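Cellulosomal scaffoldin (Bacteroides cellulosolvens, PDB 1TYJ) is a structural subunit of the cellulosome whose type-II cohesin module probably binds a matching dockerin and so helps assemble the multi-enzyme complex. Local coordinates at residues 40-45 with 117-122; 5-10 with 18-23. One frame throughout, in Å; residues are numbered along the deposited sequence.

Contact 1 of 2, residues 40-45 with 117-122; sequences NTTYLQ and VIKEIP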
loop_
_atom_site.group_PDB
_atom_site.type_symbol
_atom_site.label_atom_id
_atom_site.label_comp_id
_atom_site.label_asym_id
_atom_site.label_seq_id
_atom_site.Cartn_x
_atom_site.Cartn_y
_atom_site.Cartn_z
ATOM N N ASN A 40 -8.427 -10.746 -3.760
ATOM C CA ASN A 40 -9.069 -11.973 -4.216
ATOM C C ASN A 40 -8.427 -12.496 -5.498
ATOM O O ASN A 40 -8.614 -11.915 -6.557
ATOM C CB ASN A 40 -10.570 -11.745 -4.421
ATOM C CG ASN A 40 -11.315 -13.033 -4.690
ATOM O OD1 ASN A 40 -10.737 -14.012 -5.189
ATOM N ND2 ASN A 40 -12.616 -13.071 -4.302
ATOM N N THR A 41 -7.681 -13.608 -5.390
ATOM C CA THR A 41 -6.955 -14.166 -6.543
ATOM C C THR A 41 -7.854 -14.719 -7.660
ATOM O O THR A 41 -7.380 -14.985 -8.764
ATOM C CB THR A 41 -5.982 -15.304 -6.120
ATOM O OG1 THR A 41 -6.732 -16.404 -5.593
ATOM C CG2 THR A 41 -4.970 -14.825 -5.089
ATOM N N THR A 42 -9.142 -14.898 -7.386
ATOM C CA THR A 42 -10.090 -15.322 -8.421
ATOM C C THR A 42 -10.284 -14.218 -9.463
ATOM O O THR A 42 -10.457 -14.510 -10.647
ATOM C CB THR A 42 -11.429 -15.687 -7.770
ATOM O OG1 THR A 42 -11.206 -16.778 -6.873
ATOM C CG2 THR A 42 -12.510 -16.080 -8.806
ATOM N N TYR A 43 -10.239 -12.951 -9.036
ATOM C CA TYR A 43 -10.612 -11.846 -9.920
ATOM C C TYR A 43 -9.478 -10.947 -10.327
ATOM O O TYR A 43 -9.590 -10.259 -11.337
ATOM C CB TYR A 43 -11.706 -10.980 -9.277
ATOM C CG TYR A 43 -12.956 -11.791 -8.996
ATOM C CD1 TYR A 43 -13.234 -12.266 -7.707
ATOM C CD2 TYR A 43 -13.834 -12.113 -10.043
ATOM C CE1 TYR A 43 -14.394 -13.040 -7.461
ATOM C CE2 TYR A 43 -14.965 -12.878 -9.806
ATOM C CZ TYR A 43 -15.233 -13.336 -8.523
ATOM O OH TYR A 43 -16.365 -14.088 -8.303
ATOM N N LEU A 44 -8.417 -10.914 -9.516
ATOM C CA LEU A 44 -7.370 -9.881 -9.653
ATOM C C LEU A 44 -5.970 -10.479 -9.659
ATOM O O LEU A 44 -5.669 -11.416 -8.909
ATOM C CB LEU A 44 -7.463 -8.880 -8.474
ATOM C CG LEU A 44 -8.772 -8.081 -8.452
ATOM C CD1 LEU A 44 -8.863 -7.393 -7.124
ATOM C CD2 LEU A 44 -8.803 -7.013 -9.593
ATOM N N GLN A 45 -5.114 -9.869 -10.468
ATOM C CA GLN A 45 -3.704 -10.235 -10.568
ATOM C C GLN A 45 -2.831 -8.982 -10.459
ATOM O O GLN A 45 -2.846 -8.116 -11.357
ATOM C CB GLN A 45 -3.469 -10.950 -11.899
ATOM C CG GLN A 45 -2.021 -11.385 -12.101
ATOM C CD GLN A 45 -1.818 -12.130 -13.399
ATOM O OE1 GLN A 45 -1.296 -13.237 -13.394
ATOM N NE2 GLN A 45 -2.197 -11.519 -14.507
ATOM N N VAL A 117 -7.605 -7.189 -14.104
ATOM C CA VAL A 117 -8.832 -7.957 -13.865
ATOM C C VAL A 117 -8.804 -9.208 -14.734
ATOM O O VAL A 117 -8.709 -9.105 -15.963
ATOM C CB VAL A 117 -10.070 -7.103 -14.190
ATOM C CG1 VAL A 117 -11.329 -7.936 -13.996
ATOM C CG2 VAL A 117 -10.047 -5.812 -13.335
ATOM N N ILE A 118 -8.869 -10.363 -14.075
ATOM C CA ILE A 118 -8.739 -11.675 -14.761
ATOM C C ILE A 118 -10.009 -12.522 -14.843
ATOM O O ILE A 118 -10.000 -13.569 -15.485
ATOM C CB ILE A 118 -7.572 -12.520 -14.197
ATOM C CG1 ILE A 118 -7.798 -12.828 -12.710
ATOM C CG2 ILE A 118 -6.262 -11.770 -14.435
ATOM C CD1 ILE A 118 -7.047 -14.050 -12.189
ATOM N N LYS A 119 -11.089 -12.056 -14.206
ATOM C CA LYS A 119 -12.382 -12.710 -14.328
ATOM C C LYS A 119 -13.438 -11.650 -14.137
ATOM O O LYS A 119 -13.221 -10.723 -13.357
ATOM C CB LYS A 119 -12.545 -13.789 -13.264
ATOM C CG LYS A 119 -13.811 -14.639 -13.383
ATOM C CD LYS A 119 -13.746 -15.723 -12.344
ATOM C CE LYS A 119 -15.053 -16.466 -12.194
ATOM N NZ LYS A 119 -15.168 -17.381 -13.295
ATOM N N GLU A 120 -14.573 -11.782 -14.833
ATOM C CA GLU A 120 -15.669 -10.828 -14.697
ATOM C C GLU A 120 -16.072 -10.588 -13.232
ATOM O O GLU A 120 -16.324 -11.529 -12.475
ATOM C CB GLU A 120 -16.867 -11.297 -15.522
ATOM C CG GLU A 120 -18.049 -10.312 -15.511
ATOM C CD GLU A 120 -19.259 -10.823 -16.279
ATOM O OE1 GLU A 120 -19.096 -11.620 -17.237
ATOM O OE2 GLU A 120 -20.388 -10.410 -15.936
ATOM N N ILE A 121 -16.097 -9.316 -12.845
ATOM C CA ILE A 121 -16.506 -8.965 -11.461
ATOM C C ILE A 121 -18.009 -9.186 -11.309
ATOM O O ILE A 121 -18.782 -8.796 -12.174
ATOM C CB ILE A 121 -16.169 -7.485 -11.143
ATOM C CG1 ILE A 121 -14.689 -7.167 -11.472
ATOM C CG2 ILE A 121 -16.565 -7.112 -9.685
ATOM C CD1 ILE A 121 -13.658 -8.089 -10.777
ATOM N N PRO A 122 -18.425 -9.809 -10.190
ATOM C CA PRO A 122 -19.861 -10.030 -9.923
ATOM C C PRO A 122 -20.601 -8.687 -9.835
ATOM O O PRO A 122 -20.012 -7.685 -9.420
ATOM C CB PRO A 122 -19.857 -10.681 -8.550
ATOM C CG PRO A 122 -18.457 -11.141 -8.295
ATOM C CD PRO A 122 -17.546 -10.310 -9.121
#

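Contact 2 of 2, residues 5-10 with 18-23; sequences TAIDND and VTLTIN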
loop_
_atom_site.group_PDB
_atom_site.type_symbol
_atom_site.label_atom_id
_atom_site.label_comp_id
_atom_site.label_asym_id
_atom_site.label_seq_id
_atom_site.Cartn_x
_atom_site.Cartn_y
_atom_site.Cartn_z
ATOM N N THR A 5 -7.257 5.222 0.866
ATOM C CA THR A 5 -6.972 4.857 -0.536
ATOM C C THR A 5 -7.891 5.496 -1.544
ATOM O O THR A 5 -8.950 6.021 -1.193
ATOM C CB THR A 5 -6.998 3.316 -0.729
ATOM O OG1 THR A 5 -8.342 2.790 -0.570
ATOM C CG2 THR A 5 -6.072 2.645 0.282
ATOM N N ALA A 6 -7.472 5.428 -2.807
ATOM C CA ALA A 6 -8.283 5.924 -3.928
ATOM C C ALA A 6 -8.178 4.895 -5.024
ATOM O O ALA A 6 -7.106 4.283 -5.231
ATOM C CB ALA A 6 -7.764 7.256 -4.436
ATOM N N ILE A 7 -9.300 4.705 -5.713
ATOM C CA ILE A 7 -9.389 3.797 -6.864
ATOM C C ILE A 7 -9.561 4.643 -8.132
ATOM O O ILE A 7 -10.423 5.525 -8.178
ATOM C CB ILE A 7 -10.567 2.801 -6.671
ATOM C CG1 ILE A 7 -10.293 1.917 -5.459
ATOM C CG2 ILE A 7 -10.771 1.972 -7.933
ATOM C CD1 ILE A 7 -11.479 1.012 -5.078
ATOM N N ASP A 8 -8.742 4.394 -9.163
ATOM C CA ASP A 8 -8.787 5.275 -10.352
ATOM C C ASP A 8 -10.042 5.076 -11.166
ATOM O O ASP A 8 -10.679 6.060 -11.562
ATOM C CB ASP A 8 -7.527 5.191 -11.225
ATOM C CG ASP A 8 -7.162 3.763 -11.673
ATOM O OD1 ASP A 8 -7.781 2.761 -11.263
ATOM O OD2 ASP A 8 -6.188 3.679 -12.465
ATOM N N ASN A 9 -10.398 3.814 -11.396
ATOM C CA ASN A 9 -11.655 3.530 -12.095
ATOM C C ASN A 9 -12.359 2.292 -11.535
ATOM O O ASN A 9 -11.802 1.200 -11.513
ATOM C CB ASN A 9 -11.462 3.520 -13.611
ATOM C CG ASN A 9 -10.072 3.036 -14.031
ATOM O OD1 ASN A 9 -9.303 3.794 -14.611
ATOM N ND2 ASN A 9 -9.746 1.766 -13.724
ATOM N N ASP A 10 -13.536 2.589 -10.975
ATOM C CA ASP A 10 -14.551 1.780 -10.301
ATOM C C ASP A 10 -15.115 0.658 -11.107
ATOM O O ASP A 10 -15.624 -0.320 -10.542
ATOM C CB ASP A 10 -15.827 2.710 -10.177
ATOM C CG ASP A 10 -15.932 3.382 -8.887
ATOM O OD1 ASP A 10 -16.535 2.818 -7.961
ATOM O OD2 ASP A 10 -15.433 4.514 -8.792
ATOM N N VAL A 18 -6.708 -1.738 -12.827
ATOM C CA VAL A 18 -7.273 -0.820 -11.850
ATOM C C VAL A 18 -6.213 -0.600 -10.781
ATOM O O VAL A 18 -5.553 -1.559 -10.369
ATOM C CB VAL A 18 -8.610 -1.412 -11.236
ATOM C CG1 VAL A 18 -8.473 -2.890 -10.773
ATOM C CG2 VAL A 18 -9.131 -0.502 -10.101
ATOM N N THR A 19 -6.024 0.663 -10.392
ATOM C CA THR A 19 -4.955 1.008 -9.454
ATOM C C THR A 19 -5.491 1.490 -8.106
ATOM O O THR A 19 -6.374 2.364 -8.059
ATOM C CB THR A 19 -4.027 2.031 -10.100
ATOM O OG1 THR A 19 -3.483 1.454 -11.295
ATOM C CG2 THR A 19 -2.879 2.468 -9.161
ATOM N N LEU A 20 -4.979 0.883 -7.034
ATOM C CA LEU A 20 -5.197 1.353 -5.675
ATOM C C LEU A 20 -4.040 2.292 -5.315
ATOM O O LEU A 20 -2.891 1.846 -5.191
ATOM C CB LEU A 20 -5.168 0.149 -4.729
ATOM C CG LEU A 20 -5.541 0.425 -3.254
ATOM C CD1 LEU A 20 -7.047 0.773 -3.164
ATOM C CD2 LEU A 20 -5.213 -0.768 -2.345
ATOM N N THR A 21 -4.331 3.580 -5.150
ATOM C CA THR A 21 -3.335 4.506 -4.648
ATOM C C THR A 21 -3.504 4.546 -3.125
ATOM O O THR A 21 -4.641 4.686 -2.611
ATOM C CB THR A 21 -3.539 5.882 -5.262
ATOM O OG1 THR A 21 -3.280 5.830 -6.678
ATOM C CG2 THR A 21 -2.583 6.901 -4.618
ATOM N N ILE A 22 -2.388 4.370 -2.404
ATOM C CA ILE A 22 -2.441 4.272 -0.930
ATOM C C ILE A 22 -1.803 5.517 -0.375
ATOM O O ILE A 22 -0.647 5.830 -0.708
ATOM C CB ILE A 22 -1.696 3.044 -0.398
ATOM C CG1 ILE A 22 -2.253 1.738 -1.024
ATOM C CG2 ILE A 22 -1.738 3.019 1.160
ATOM C CD1 ILE A 22 -1.361 0.519 -0.807
ATOM N N ASN A 23 -2.589 6.244 0.420
ATOM C CA ASN A 23 -2.173 7.520 1.026
ATOM C C ASN A 23 -2.042 7.416 2.542
ATOM O O ASN A 23 -2.665 6.558 3.181
ATOM C CB ASN A 23 -3.224 8.608 0.688
ATOM C CG ASN A 23 -3.477 8.706 -0.823
ATOM O OD1 ASN A 23 -2.554 8.885 -1.580
ATOM N ND2 ASN A 23 -4.745 8.535 -1.252
HETATM O O HOH W 1 -5.069 1.608 -13.462
#

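Contact 1 of 2, residues 40-45 with 117-122
Tyr43 lies against the loop 119-122, and its side chain can be followed outward one atom at a time. CB starts the contact on the methyl CD1 of Ile121, 3.8 Å away. CG stands anti to the carbonyl carbon and beside the backbone N (chi1 -60°). From there the ring edge at CD2 meets Lys119 O, near the ring plane, and CE2 comes within 3.3 Å of Glu120 O. Further out, CE2 and CZ pack on CD of Pro122; that carbon sits 4.1 Å from the centroid of the Tyr43 ring, an off-centre CH-pi contact. At the tip, OH reaches CG of Pro122, the two side chains meeting tip to tip. Over the centre of one ring face lies the methyl CG2 of Thr42, which also touches Lys119 CD as the two side chains run side by side.

The backbone is joined by one nearly straight hydrogen bond, Ile118 N to Tyr43 O at 2.8 Å (170° at the hydrogen), the donor standing above the carbonyl plane. Beside it, Leu44 and Val117 form an antiparallel non-hydrogen-bonded pair and touch through CD2 and CG2. An alanine at Tyr43 would probably leave Pro122 and the Thr42 methyl without the ring between them and open a gap beside this loop. Ile126 also touches both Tyr43 and Ile121. The contact thus extends the pairing of strands 44-48 and 108-117 into their loops mainly by apolar and aromatic packing, with a single hydrogen bond between the segments, and leaves Lys119 N buried without a hydrogen-bond partner in the model.

Contact 2 of 2, residues 5-10 with 18-23
Asp8 carries CG between its backbone N and carbonyl carbon (chi1 54°), the crowded position, which puts CG beside Thr19 on the neighbouring strand, where the carboxylate meets it. Thr19 N donates to Asp8 OD1 at 2.9 Å in an almost straight bond (175°). Asn9 N meets the same oxygen from the opposite face of the carboxylate, each donor well out of its plane. OD2 accepts a hydrogen bond from a water 2.6 Å away, which also bonds Thr19 OG1, a hydroxyl further tied to Thr114 OG1.

Beyond Asp8 the strands pair regularly. Ala6 and Thr21 exchange two backbone bonds, N to O each way, while Asp8 N gives only a weak one to Thr19 O.

Leu20 has CG anti to the backbone N (chi1 -173°); its CD1 lies 3.5 Å from Thr5 CB, where the two side chains cross obliquely. Ile7 adds CG2 against Val18 CG2 at 3.7 Å. On the inner side, Phe131 touches Thr5 and Ile22, and Leu128 touches Ile7 and Leu20. Where strand 2-7 ends, a carboxylate takes over from the backbone as acceptor, and its negative charge is probably stabilised by two N-H groups on OD1 and a water on OD2.

Overall arrangement
The two contacts lie in one sheet of the cohesin beta sandwich, with centres 16 Å apart. Contact 2 comes first along the chain, pairing strand 2-7 with strand 17-25; contact 1 follows, where strand 44-48 runs beside the end of strand 108-117. That long strand connects them, since it is hydrogen-bonded to 17-25 as well as to 44-48. The contacts also touch, Val117 CG2 lying 4.2 Å from Val18 CG1. Both put side chains on Leu128 of strand 126-131 in the facing sheet. Contact 2, centred about 10 Å from the centre of the chain, thus ties the N-terminal strand into the sandwich, and contact 1, at about 19 Å, joins loops at the end of the same sheet.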